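Local atomic coordinates of glycoside hydrolase family 81 (Clostridium thermocellum, PDB entry 6FOP), a protein that breaks down beta-1,3-glucans such as laminarin, probably by hydrolysing their internal glycosidic bonds as part of the bacterium's cellulosome. Residues H574-L579 with P612-I617; Q597-M602 with I617-Y622; A629-W634 with H648-I653. All blocks are in the same frame, centred on the assembly; numbering follows the deposited sequence. Where two conformers were deposited one is given.

Contact 1 of 3, residues H574-L579 with P612-I617; sequences HGINFL and PNWKDI. With NI (nickel (II) ion), chain B.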
loop_
_atom_site.group_PDB
_atom_site.type_symbol
_atom_site.label_atom_id
_atom_site.label_comp_id
_atom_site.label_asym_id
_atom_site.label_seq_id
_atom_site.Cartn_x
_atom_site.Cartn_y
_atom_site.Cartn_z
ATOM N N HIS A 574 7.698 1.282 -17.341
ATOM C CA HIS A 574 6.551 2.182 -17.162
ATOM C C HIS A 574 5.231 1.395 -16.984
ATOM O O HIS A 574 4.408 1.730 -16.121
ATOM C CB HIS A 574 6.475 3.137 -18.360
ATOM C CG HIS A 574 7.419 4.289 -18.252
ATOM N ND1 HIS A 574 6.997 5.588 -18.158
ATOM C CD2 HIS A 574 8.762 4.326 -18.150
ATOM C CE1 HIS A 574 8.032 6.383 -18.028
ATOM N NE2 HIS A 574 9.116 5.643 -18.030
ATOM N N GLY A 575 5.062 0.333 -17.782
ATOM C CA GLY A 575 3.796 -0.388 -17.822
ATOM C C GLY A 575 3.439 -1.145 -16.554
ATOM O O GLY A 575 2.242 -1.408 -16.315
ATOM N N ILE A 576 4.438 -1.533 -15.742
ATOM C CA ILE A 576 4.107 -2.260 -14.520
ATOM C C ILE A 576 3.318 -1.425 -13.529
ATOM O O ILE A 576 2.788 -1.993 -12.589
ATOM C CB ILE A 576 5.330 -2.878 -13.794
ATOM C CG1 ILE A 576 6.333 -1.805 -13.300
ATOM C CG2 ILE A 576 6.022 -3.935 -14.664
ATOM C CD1 ILE A 576 6.945 -2.145 -11.962
ATOM N N ASN A 577 3.272 -0.096 -13.686
ATOM C CA ASN A 577 2.434 0.741 -12.837
ATOM C C ASN A 577 1.141 1.180 -13.484
ATOM O O ASN A 577 0.435 2.029 -12.972
ATOM C CB ASN A 577 3.249 1.897 -12.227
ATOM C CG ASN A 577 3.903 1.463 -10.949
ATOM O OD1 ASN A 577 3.220 1.312 -9.931
ATOM N ND2 ASN A 577 5.194 1.125 -11.011
ATOM N N PHE A 578 0.865 0.599 -14.654
ATOM C CA PHE A 578 -0.440 0.756 -15.285
ATOM C C PHE A 578 -1.269 -0.517 -15.174
ATOM O O PHE A 578 -2.469 -0.453 -14.850
ATOM C CB PHE A 578 -0.311 1.126 -16.776
ATOM C CG PHE A 578 0.643 2.271 -17.085
ATOM C CD1 PHE A 578 0.937 3.272 -16.178
ATOM C CD2 PHE A 578 1.232 2.346 -18.336
ATOM C CE1 PHE A 578 1.829 4.277 -16.500
ATOM C CE2 PHE A 578 2.133 3.343 -18.662
ATOM C CZ PHE A 578 2.428 4.331 -17.737
ATOM N N LEU A 579 -0.667 -1.667 -15.469
ATOM C CA LEU A 579 -1.457 -2.894 -15.580
ATOM C C LEU A 579 -1.757 -3.494 -14.195
ATOM O O LEU A 579 -0.945 -3.370 -13.252
ATOM C CB LEU A 579 -0.777 -3.878 -16.527
ATOM C CG LEU A 579 0.410 -4.675 -16.012
ATOM C CD1 LEU A 579 -0.031 -5.917 -15.219
ATOM C CD2 LEU A 579 1.278 -5.095 -17.196
ATOM N N PRO A 612 8.412 -0.227 -27.955
ATOM C CA PRO A 612 8.947 -1.433 -28.625
ATOM C C PRO A 612 8.142 -2.696 -28.333
ATOM O O PRO A 612 8.170 -3.652 -29.115
ATOM C CB PRO A 612 10.370 -1.530 -28.062
ATOM C CG PRO A 612 10.256 -0.895 -26.713
ATOM C CD PRO A 612 9.350 0.284 -26.939
ATOM N N ASN A 613 7.482 -2.684 -27.180
ATOM C CA ASN A 613 6.695 -3.787 -26.695
ATOM C C ASN A 613 5.660 -3.272 -25.682
ATOM O O ASN A 613 5.627 -2.073 -25.383
ATOM C CB ASN A 613 7.580 -4.925 -26.145
ATOM C CG ASN A 613 8.325 -4.565 -24.879
ATOM O OD1 ASN A 613 8.475 -3.395 -24.522
ATOM N ND2 ASN A 613 8.792 -5.582 -24.208
ATOM N N TRP A 614 4.779 -4.155 -25.229
ATOM C CA TRP A 614 3.604 -3.753 -24.430
ATOM C C TRP A 614 2.871 -2.566 -25.039
ATOM O O TRP A 614 2.395 -1.662 -24.349
ATOM C CB TRP A 614 3.970 -3.502 -22.961
ATOM C CG TRP A 614 4.252 -4.736 -22.184
ATOM C CD1 TRP A 614 4.413 -6.013 -22.652
ATOM C CD2 TRP A 614 4.421 -4.821 -20.748
ATOM N NE1 TRP A 614 4.659 -6.872 -21.611
ATOM C CE2 TRP A 614 4.698 -6.167 -20.440
ATOM C CE3 TRP A 614 4.371 -3.891 -19.719
ATOM C CZ2 TRP A 614 4.925 -6.610 -19.130
ATOM C CZ3 TRP A 614 4.590 -4.324 -18.417
ATOM C CH2 TRP A 614 4.874 -5.673 -18.141
ATOM N N LYS A 615 2.729 -2.618 -26.379
ATOM C CA LYS A 615 2.063 -1.514 -27.070
ATOM C C LYS A 615 0.593 -1.392 -26.650
ATOM O O LYS A 615 0.058 -0.285 -26.596
ATOM C CB LYS A 615 2.096 -1.709 -28.581
ATOM C CG LYS A 615 3.444 -1.483 -29.246
ATOM C CD LYS A 615 3.293 -1.666 -30.759
ATOM C CE LYS A 615 4.466 -1.124 -31.549
ATOM N NZ LYS A 615 5.668 -1.966 -31.344
ATOM N N ASP A 616 -0.059 -2.538 -26.385
ATOM C CA ASP A 616 -1.445 -2.510 -25.874
ATOM C C ASP A 616 -1.576 -1.713 -24.569
ATOM O O ASP A 616 -2.393 -0.792 -24.467
ATOM C CB ASP A 616 -2.075 -3.899 -25.732
ATOM C CG ASP A 616 -1.223 -4.917 -24.977
ATOM O OD1 ASP A 616 -0.023 -4.677 -24.669
ATOM O OD2 ASP A 616 -1.784 -5.983 -24.670
ATOM N N ILE A 617 -0.734 -2.050 -23.592
ATOM C CA ILE A 617 -0.747 -1.360 -22.297
ATOM C C ILE A 617 -0.446 0.122 -22.530
ATOM O O ILE A 617 -1.115 0.996 -21.960
ATOM C CB ILE A 617 0.290 -1.965 -21.357
ATOM C CG1 ILE A 617 0.067 -3.453 -21.112
ATOM C CG2 ILE A 617 0.338 -1.218 -20.040
ATOM C CD1 ILE A 617 -1.265 -3.824 -20.580
HETATM NI NI NI B . 11.016 6.365 -17.659
#
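Trp614 and Ile617 pack onto the turn Gly575-Leu579, next to a nickel site in the helical C-terminal domain of family 81, a member of the six-hairpin clan. The turn is held by its own backbone, because Gly575 O accepts from both Phe578 N and Leu579 N. Trp614 sits at the N-cap position of helix 615-622, and its six-membered ring meets the turn at several points. Ile576 N lies at the ring edge, in the ring plane, with Trp614 CZ3 at 3.9 Å, and Ile576 CG2 also packs on Trp614 CZ3, at 4.0 Å. Gly575 brings only backbone, its CA 4.0 Å from Trp614 CE3, so the main chain itself packs against the ring. Leu579 crosses Trp614 at about a right angle, its CD2 methyl 3.6 Å from Trp614 CZ3. The same methyl makes a CH-pi contact, 4.0 Å from the centroid of the Trp614 six-membered ring and 30° off the normal, so it sits off-centre. One turn further on, Ile617 splits its branches: CG2 reaches the edge of the Phe578 ring, 4.1 Å from CD2, and CD1 meets Leu579 CB. Over the centre of that phenyl ring stands His574 O, 3.5 Å above its plane. Beyond the apolar patch, His574 NE2 binds the nickel ion at 2.1 Å, together with His562, Glu601 and Glu605, while its ND1 is hydrogen-bonded to Asn598 OD1, a second-shell contact that should fix the imidazole's rotation. The contact thus joins helix 570-575 and its following turn to the start of helix 615-622, with helix 592-606 touching His574 and Phe578 as a third partner.

Contact 2 of 3, residues Q597-M602 with I617-Y622; sequences QNYEEM and IQYMYY. With NI (nickel (II) ion), chain B.
Tyr622 CD1 lies over one face of the Tyr599 ring and Tyr599 CE2 over one face of Tyr622, an oblique pair with centroids 4.3 Å apart and planes at 36°, neither a stack nor edge-to-face. The overlap is displaced toward the rims, Tyr622 CD1 lying 3.5 Å from Tyr599 CD2. Tyr622 OH is hydrogen-bonded to Lys596 NZ. At the edge of the Tyr599 ring lie Gln618 OE1, near its plane, and Glu600 OE2, in plane and salt-bridged to Lys596. The hydroxyl of Tyr599 is itself the edge neighbour of another ring, standing in the plane of Tyr619, with Tyr599 OH 3.6 Å from Tyr619 CE1. Tyr621 has Tyr599 N near its ring plane, while its OH packs 3.3 Å from Asn598 CB, the two side chains crossing at about a right angle. CG of Tyr599 is anti to the backbone N (chi1 180°), which starts this side chain out toward the facing helix.

The polar link is a water. It donates to Asn598 OD1 at 2.8 Å and to Gln618 OE1, also at 2.8 Å, bridging two amides buried between the helices. Asn598 OD1 accepts in addition from His574 ND1, so two donors grip that oxygen. Beside the water, Met602 and Gln618 meet tip to tip, the methyl CE against the amide oxygen. Glu601 does not touch the facing segment; its OE2 binds the nickel ion at 2.0 Å.

The geometry is that of roughly antiparallel, inclined helix packing, the local axes of 597-602 and 617-622 being 10.7 Å apart at an angle of 148°. Around it, Met633 of helix 627-633 touches Tyr599, Tyr619 and Tyr622, helix 570-575 borders Met602 and Gln618 through His574, and Phe578 stacks on Tyr621.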
loop_
_atom_site.group_PDB
_atom_site.type_symbol
_atom_site.label_atom_id
_atom_site.label_comp_id
_atom_site.label_asym_id
_atom_site.label_seq_id
_atom_site.Cartn_x
_atom_site.Cartn_y
_atom_site.Cartn_z
ATOM N N GLN A 597 3.856 13.418 -20.874
ATOM C CA GLN A 597 5.244 13.466 -20.410
ATOM C C GLN A 597 5.794 12.079 -20.096
ATOM O O GLN A 597 6.964 11.776 -20.372
ATOM C CB GLN A 597 5.364 14.340 -19.165
ATOM C CG GLN A 597 5.154 15.826 -19.370
ATOM C CD GLN A 597 5.151 16.589 -18.047
ATOM O OE1 GLN A 597 4.603 16.138 -17.044
ATOM N NE2 GLN A 597 5.779 17.746 -18.040
ATOM N N ASN A 598 4.979 11.271 -19.405
ATOM C CA ASN A 598 5.391 9.919 -19.008
ATOM C C ASN A 598 5.639 9.057 -20.249
ATOM O O ASN A 598 6.682 8.392 -20.381
ATOM C CB ASN A 598 4.348 9.336 -18.037
ATOM C CG ASN A 598 4.640 7.915 -17.639
ATOM O OD1 ASN A 598 4.652 7.002 -18.469
ATOM N ND2 ASN A 598 4.827 7.691 -16.329
ATOM N N TYR A 599 4.675 9.061 -21.168
ATOM C CA TYR A 599 4.806 8.325 -22.422
ATOM C C TYR A 599 5.996 8.781 -23.253
ATOM O O TYR A 599 6.753 7.932 -23.755
ATOM C CB TYR A 599 3.492 8.425 -23.192
ATOM C CG TYR A 599 3.448 7.722 -24.526
ATOM C CD1 TYR A 599 3.035 6.390 -24.626
ATOM C CD2 TYR A 599 3.733 8.403 -25.702
ATOM C CE1 TYR A 599 2.965 5.769 -25.868
ATOM C CE2 TYR A 599 3.623 7.794 -26.932
ATOM C CZ TYR A 599 3.289 6.455 -27.004
ATOM O OH TYR A 599 3.180 5.849 -28.245
ATOM N N GLU A 600 6.196 10.100 -23.352
ATOM C CA GLU A 600 7.332 10.621 -24.123
ATOM C C GLU A 600 8.674 10.295 -23.462
ATOM O O GLU A 600 9.636 9.998 -24.162
ATOM C CB GLU A 600 7.180 12.113 -24.408
ATOM C CG GLU A 600 6.040 12.452 -25.381
ATOM C CD GLU A 600 6.225 11.923 -26.811
ATOM O OE1 GLU A 600 7.368 11.829 -27.291
ATOM O OE2 GLU A 600 5.206 11.587 -27.464
ATOM N N GLU A 601 8.716 10.288 -22.117
ATOM C CA GLU A 601 9.947 9.845 -21.455
ATOM C C GLU A 601 10.236 8.383 -21.813
ATOM O O GLU A 601 11.364 8.001 -22.110
ATOM C CB GLU A 601 9.834 9.953 -19.934
ATOM C CG GLU A 601 10.942 9.207 -19.200
ATOM C CD GLU A 601 10.916 9.298 -17.687
ATOM O OE1 GLU A 601 11.050 10.408 -17.167
ATOM O OE2 GLU A 601 10.773 8.245 -17.024
ATOM N N MET A 602 9.202 7.552 -21.725
ATOM C CA MET A 602 9.320 6.130 -22.056
ATOM C C MET A 602 9.882 5.921 -23.477
ATOM O O MET A 602 10.806 5.121 -23.672
ATOM C CB MET A 602 7.942 5.451 -21.847
ATOM C CG MET A 602 7.858 3.981 -22.228
ATOM S SD MET A 602 7.619 3.661 -23.988
ATOM C CE MET A 602 6.057 4.492 -24.245
ATOM N N ILE A 617 -0.734 -2.050 -23.592
ATOM C CA ILE A 617 -0.747 -1.360 -22.297
ATOM C C ILE A 617 -0.446 0.122 -22.530
ATOM O O ILE A 617 -1.115 0.996 -21.960
ATOM C CB ILE A 617 0.290 -1.965 -21.357
ATOM C CG1 ILE A 617 0.067 -3.453 -21.112
ATOM C CG2 ILE A 617 0.338 -1.218 -20.040
ATOM C CD1 ILE A 617 -1.265 -3.824 -20.580
ATOM N N GLN A 618 0.574 0.415 -23.359
ATOM C CA GLN A 618 0.975 1.814 -23.559
ATOM C C GLN A 618 -0.063 2.620 -24.304
ATOM O O GLN A 618 -0.258 3.807 -24.025
ATOM C CB GLN A 618 2.313 1.910 -24.278
ATOM C CG GLN A 618 3.477 1.403 -23.451
ATOM C CD GLN A 618 3.748 2.256 -22.243
ATOM O OE1 GLN A 618 3.287 3.386 -22.163
ATOM N NE2 GLN A 618 4.556 1.730 -21.321
ATOM N N TYR A 619 -0.738 1.993 -25.279
ATOM C CA TYR A 619 -1.765 2.756 -25.998
ATOM C C TYR A 619 -3.044 2.938 -25.178
ATOM O O TYR A 619 -3.710 3.977 -25.313
ATOM C CB TYR A 619 -2.064 2.142 -27.362
ATOM C CG TYR A 619 -0.890 2.082 -28.322
ATOM C CD1 TYR A 619 0.170 2.978 -28.239
ATOM C CD2 TYR A 619 -0.860 1.132 -29.323
ATOM C CE1 TYR A 619 1.225 2.947 -29.136
ATOM C CE2 TYR A 619 0.201 1.079 -30.217
ATOM C CZ TYR A 619 1.254 1.957 -30.105
ATOM O OH TYR A 619 2.295 1.920 -31.001
ATOM N N MET A 620 -3.373 1.990 -24.287
ATOM C CA MET A 620 -4.455 2.225 -23.325
ATOM C C MET A 620 -4.141 3.402 -22.410
ATOM O O MET A 620 -5.013 4.239 -22.124
ATOM C CB MET A 620 -4.724 0.988 -22.500
ATOM C CG MET A 620 -5.402 -0.118 -23.290
ATOM S SD MET A 620 -5.892 -1.447 -22.162
ATOM C CE MET A 620 -4.333 -2.236 -21.811
ATOM N N TYR A 621 -2.865 3.506 -21.996
ATOM C CA TYR A 621 -2.413 4.614 -21.163
ATOM C C TYR A 621 -2.458 5.943 -21.931
ATOM O O TYR A 621 -3.024 6.938 -21.458
ATOM C CB TYR A 621 -0.993 4.325 -20.709
ATOM C CG TYR A 621 -0.394 5.374 -19.824
ATOM C CD1 TYR A 621 -0.810 5.497 -18.490
ATOM C CD2 TYR A 621 0.638 6.196 -20.272
ATOM C CE1 TYR A 621 -0.262 6.459 -17.664
ATOM C CE2 TYR A 621 1.203 7.144 -19.431
ATOM C CZ TYR A 621 0.748 7.276 -18.129
ATOM O OH TYR A 621 1.345 8.221 -17.292
ATOM N N TYR A 622 -1.932 5.917 -23.170
ATOM C CA TYR A 622 -1.843 7.127 -23.989
ATOM C C TYR A 622 -3.238 7.637 -24.356
ATOM O O TYR A 622 -3.420 8.848 -24.562
ATOM C CB TYR A 622 -1.013 6.910 -25.259
ATOM C CG TYR A 622 -0.613 8.190 -25.934
ATOM C CD1 TYR A 622 0.325 9.042 -25.361
ATOM C CD2 TYR A 622 -1.127 8.529 -27.176
ATOM C CE1 TYR A 622 0.682 10.229 -25.966
ATOM C CE2 TYR A 622 -0.769 9.724 -27.793
ATOM C CZ TYR A 622 0.166 10.548 -27.204
ATOM O OH TYR A 622 0.538 11.726 -27.816
HETATM NI NI NI B . 11.016 6.365 -17.659
HETATM O O HOH W 1 4.828 5.085 -20.568
#

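Contact 3 of 3, residues A629-W634 with H648-I653; sequences AAKNMW and HTYHWI. With MG (magnesium ion), chain Z.
Trp634 and Tyr650 form an offset stack, the six-membered ring of Trp634 and the phenol ring having centroids 4.2 Å apart and planes at 25°. The closest atoms are Trp634 CE3 and Tyr650 CD1, 3.3 Å apart, the latter over the indole face toward its rim. Tyr650 CB adds a CH-pi contact, sitting over the face of the Trp634 six-membered ring, 14° off the normal. Next to the stack, Thr649 CG2 approaches the indole at NE1, and Ile653 CD1 nears CD1 of the same ring. The other branch of Ile653, CG2, presses on the backbone of the opposing helix, 3.5 Å from Lys631 N, and also meets Ala630 CB. The extended chain of Lys631 brings CE to 3.2 Å from Tyr650 OH; its NZ is hydrogen-bonded to Thr314.

What positions these groups is a roughly antiparallel helix pair, its local axes at 150°. At the end of the first helix a magnesium ion takes Lys631 O at 2.4 Å and Trp634 O at 2.3 Å. Water 2 also binds magnesium, at 2.4 Å, and lies 2.8 Å from Tyr650 OH. This metal-bound water lies at the edge of the indole, in its plane, and joins the magnesium ion to the Tyr650 hydroxyl, a bond probably polarised by the cation; the rest is mostly carbon packing, with Lys631 CE against the phenol oxygen.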
loop_
_atom_site.group_PDB
_atom_site.type_symbol
_atom_site.label_atom_id
_atom_site.label_comp_id
_atom_site.label_asym_id
_atom_site.label_seq_id
_atom_site.Cartn_x
_atom_site.Cartn_y
_atom_site.Cartn_z
ATOM N N ALA A 629 -5.325 9.268 -31.376
ATOM C CA ALA A 629 -3.989 8.814 -31.739
ATOM C C ALA A 629 -3.746 7.369 -31.274
ATOM O O ALA A 629 -3.179 6.544 -32.016
ATOM C CB ALA A 629 -2.930 9.751 -31.190
ATOM N N ALA A 630 -4.193 7.059 -30.052
ATOM C CA ALA A 630 -4.019 5.692 -29.535
ATOM C C ALA A 630 -4.742 4.665 -30.415
ATOM O O ALA A 630 -4.198 3.587 -30.689
ATOM C CB ALA A 630 -4.505 5.597 -28.079
ATOM N N LYS A 631 -5.965 4.999 -30.837
ATOM C CA LYS A 631 -6.702 4.136 -31.748
ATOM C C LYS A 631 -5.976 3.945 -33.089
ATOM O O LYS A 631 -5.924 2.847 -33.622
ATOM C CB LYS A 631 -8.080 4.731 -32.001
ATOM C CG LYS A 631 -8.972 3.835 -32.850
ATOM C CD LYS A 631 -10.340 4.453 -33.095
ATOM C CE LYS A 631 -11.173 3.613 -34.060
ATOM N NZ LYS A 631 -12.504 4.224 -34.284
ATOM N N ASN A 632 -5.406 5.019 -33.601
ATOM C CA ASN A 632 -4.684 4.956 -34.856
ATOM C C ASN A 632 -3.447 4.043 -34.768
ATOM O O ASN A 632 -3.179 3.279 -35.692
ATOM C CB ASN A 632 -4.313 6.359 -35.319
ATOM C CG ASN A 632 -4.222 6.471 -36.828
ATOM O OD1 ASN A 632 -5.101 6.012 -37.558
ATOM N ND2 ASN A 632 -3.161 7.078 -37.307
ATOM N N MET A 633 -2.718 4.137 -33.647
ATOM C CA MET A 633 -1.515 3.328 -33.437
ATOM C C MET A 633 -1.840 1.878 -33.118
ATOM O O MET A 633 -1.056 0.977 -33.414
ATOM C CB MET A 633 -0.623 3.917 -32.349
ATOM C CG MET A 633 -0.077 5.287 -32.694
ATOM S SD MET A 633 1.098 5.925 -31.500
ATOM C CE MET A 633 0.051 6.271 -30.091
ATOM N N TRP A 634 -2.976 1.644 -32.464
ATOM C CA TRP A 634 -3.349 0.293 -32.168
ATOM C C TRP A 634 -3.571 -0.485 -33.472
ATOM O O TRP A 634 -4.052 0.048 -34.471
ATOM C CB TRP A 634 -4.624 0.269 -31.311
ATOM C CG TRP A 634 -4.989 -1.128 -30.867
ATOM C CD1 TRP A 634 -4.547 -1.765 -29.768
ATOM C CD2 TRP A 634 -5.834 -2.064 -31.550
ATOM N NE1 TRP A 634 -5.060 -3.046 -29.695
ATOM C CE2 TRP A 634 -5.823 -3.264 -30.807
ATOM C CE3 TRP A 634 -6.526 -2.037 -32.761
ATOM C CZ2 TRP A 634 -6.570 -4.380 -31.176
ATOM C CZ3 TRP A 634 -7.267 -3.164 -33.123
ATOM C CH2 TRP A 634 -7.255 -4.313 -32.359
ATOM N N HIS A 648 -10.574 -6.204 -24.938
ATOM C CA HIS A 648 -10.600 -5.220 -23.844
ATOM C C HIS A 648 -9.769 -3.967 -24.174
ATOM O O HIS A 648 -10.215 -2.842 -23.900
ATOM C CB HIS A 648 -10.106 -5.880 -22.568
ATOM C CG HIS A 648 -10.025 -4.964 -21.396
ATOM N ND1 HIS A 648 -8.822 -4.593 -20.848
ATOM C CD2 HIS A 648 -10.975 -4.286 -20.717
ATOM C CE1 HIS A 648 -9.040 -3.789 -19.830
ATOM N NE2 HIS A 648 -10.333 -3.585 -19.724
ATOM N N THR A 649 -8.598 -4.166 -24.790
ATOM C CA THR A 649 -7.734 -3.035 -25.176
ATOM C C THR A 649 -8.442 -2.123 -26.152
ATOM O O THR A 649 -8.484 -0.902 -25.960
ATOM C CB THR A 649 -6.417 -3.559 -25.770
ATOM O OG1 THR A 649 -5.676 -4.237 -24.739
ATOM C CG2 THR A 649 -5.588 -2.458 -26.384
ATOM N N TYR A 650 -9.034 -2.723 -27.189
ATOM C CA TYR A 650 -9.650 -1.893 -28.188
ATOM C C TYR A 650 -10.956 -1.261 -27.728
ATOM O O TYR A 650 -11.239 -0.118 -28.073
ATOM C CB TYR A 650 -9.821 -2.677 -29.457
ATOM C CG TYR A 650 -9.973 -1.826 -30.669
ATOM C CD1 TYR A 650 -9.036 -0.851 -30.986
ATOM C CD2 TYR A 650 -11.055 -2.008 -31.528
ATOM C CE1 TYR A 650 -9.171 -0.079 -32.131
ATOM C CE2 TYR A 650 -11.185 -1.261 -32.695
ATOM C CZ TYR A 650 -10.248 -0.282 -32.974
ATOM O OH TYR A 650 -10.334 0.489 -34.099
ATOM N N HIS A 651 -11.695 -1.964 -26.864
ATOM C CA HIS A 651 -12.910 -1.418 -26.230
ATOM C C HIS A 651 -12.571 -0.211 -25.348
ATOM O O HIS A 651 -13.273 0.799 -25.372
ATOM C CB HIS A 651 -13.562 -2.539 -25.450
ATOM C CG HIS A 651 -14.828 -2.186 -24.743
ATOM N ND1 HIS A 651 -14.857 -1.777 -23.427
ATOM C CD2 HIS A 651 -16.124 -2.338 -25.113
ATOM C CE1 HIS A 651 -16.105 -1.657 -23.037
ATOM N NE2 HIS A 651 -16.896 -2.003 -24.037
ATOM N N TRP A 652 -11.452 -0.308 -24.605
ATOM C CA TRP A 652 -11.008 0.784 -23.747
ATOM C C TRP A 652 -10.683 2.016 -24.590
ATOM O O TRP A 652 -11.211 3.134 -24.367
ATOM C CB TRP A 652 -9.780 0.329 -22.975
ATOM C CG TRP A 652 -9.082 1.394 -22.190
ATOM C CD1 TRP A 652 -8.071 2.205 -22.613
ATOM C CD2 TRP A 652 -9.281 1.703 -20.809
ATOM N NE1 TRP A 652 -7.654 3.023 -21.605
ATOM C CE2 TRP A 652 -8.376 2.739 -20.483
ATOM C CE3 TRP A 652 -10.157 1.235 -19.825
ATOM C CZ2 TRP A 652 -8.305 3.287 -19.208
ATOM C CZ3 TRP A 652 -10.078 1.773 -18.560
ATOM C CH2 TRP A 652 -9.179 2.806 -18.270
ATOM N N ILE A 653 -9.813 1.822 -25.574
ATOM C CA ILE A 653 -9.343 2.948 -26.367
ATOM C C ILE A 653 -10.502 3.625 -27.113
ATOM O O ILE A 653 -10.627 4.858 -27.109
ATOM C CB ILE A 653 -8.265 2.487 -27.365
ATOM C CG1 ILE A 653 -6.988 2.069 -26.630
ATOM C CG2 ILE A 653 -7.950 3.595 -28.354
ATOM C CD1 ILE A 653 -5.983 1.346 -27.498
HETATM MG MG MG Z . -5.616 1.368 -35.531
HETATM O O HOH W 2 -7.777 0.396 -35.341
#

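From the N terminus, contact 1 opens at 574-579, on helix 570-575, and contact 2 opens at 597-602 before contact 1 closes at 612-617. Contact 2 then closes at 617-622, so the two cross and share Ile617 on helix 615-622. Their centres are 8 Å apart, and both border the nickel ion. Contact 3 follows in series, closing the loop between helices 627-633 and 646-659 after both others are complete. It still meets them in space: Met620 O and Trp652 NE1 are 3.0 Å apart, a probable hydrogen bond, and Asp616 packs on Thr649. Helix 615-622 is thereby tied to helices on both sides of it in sequence.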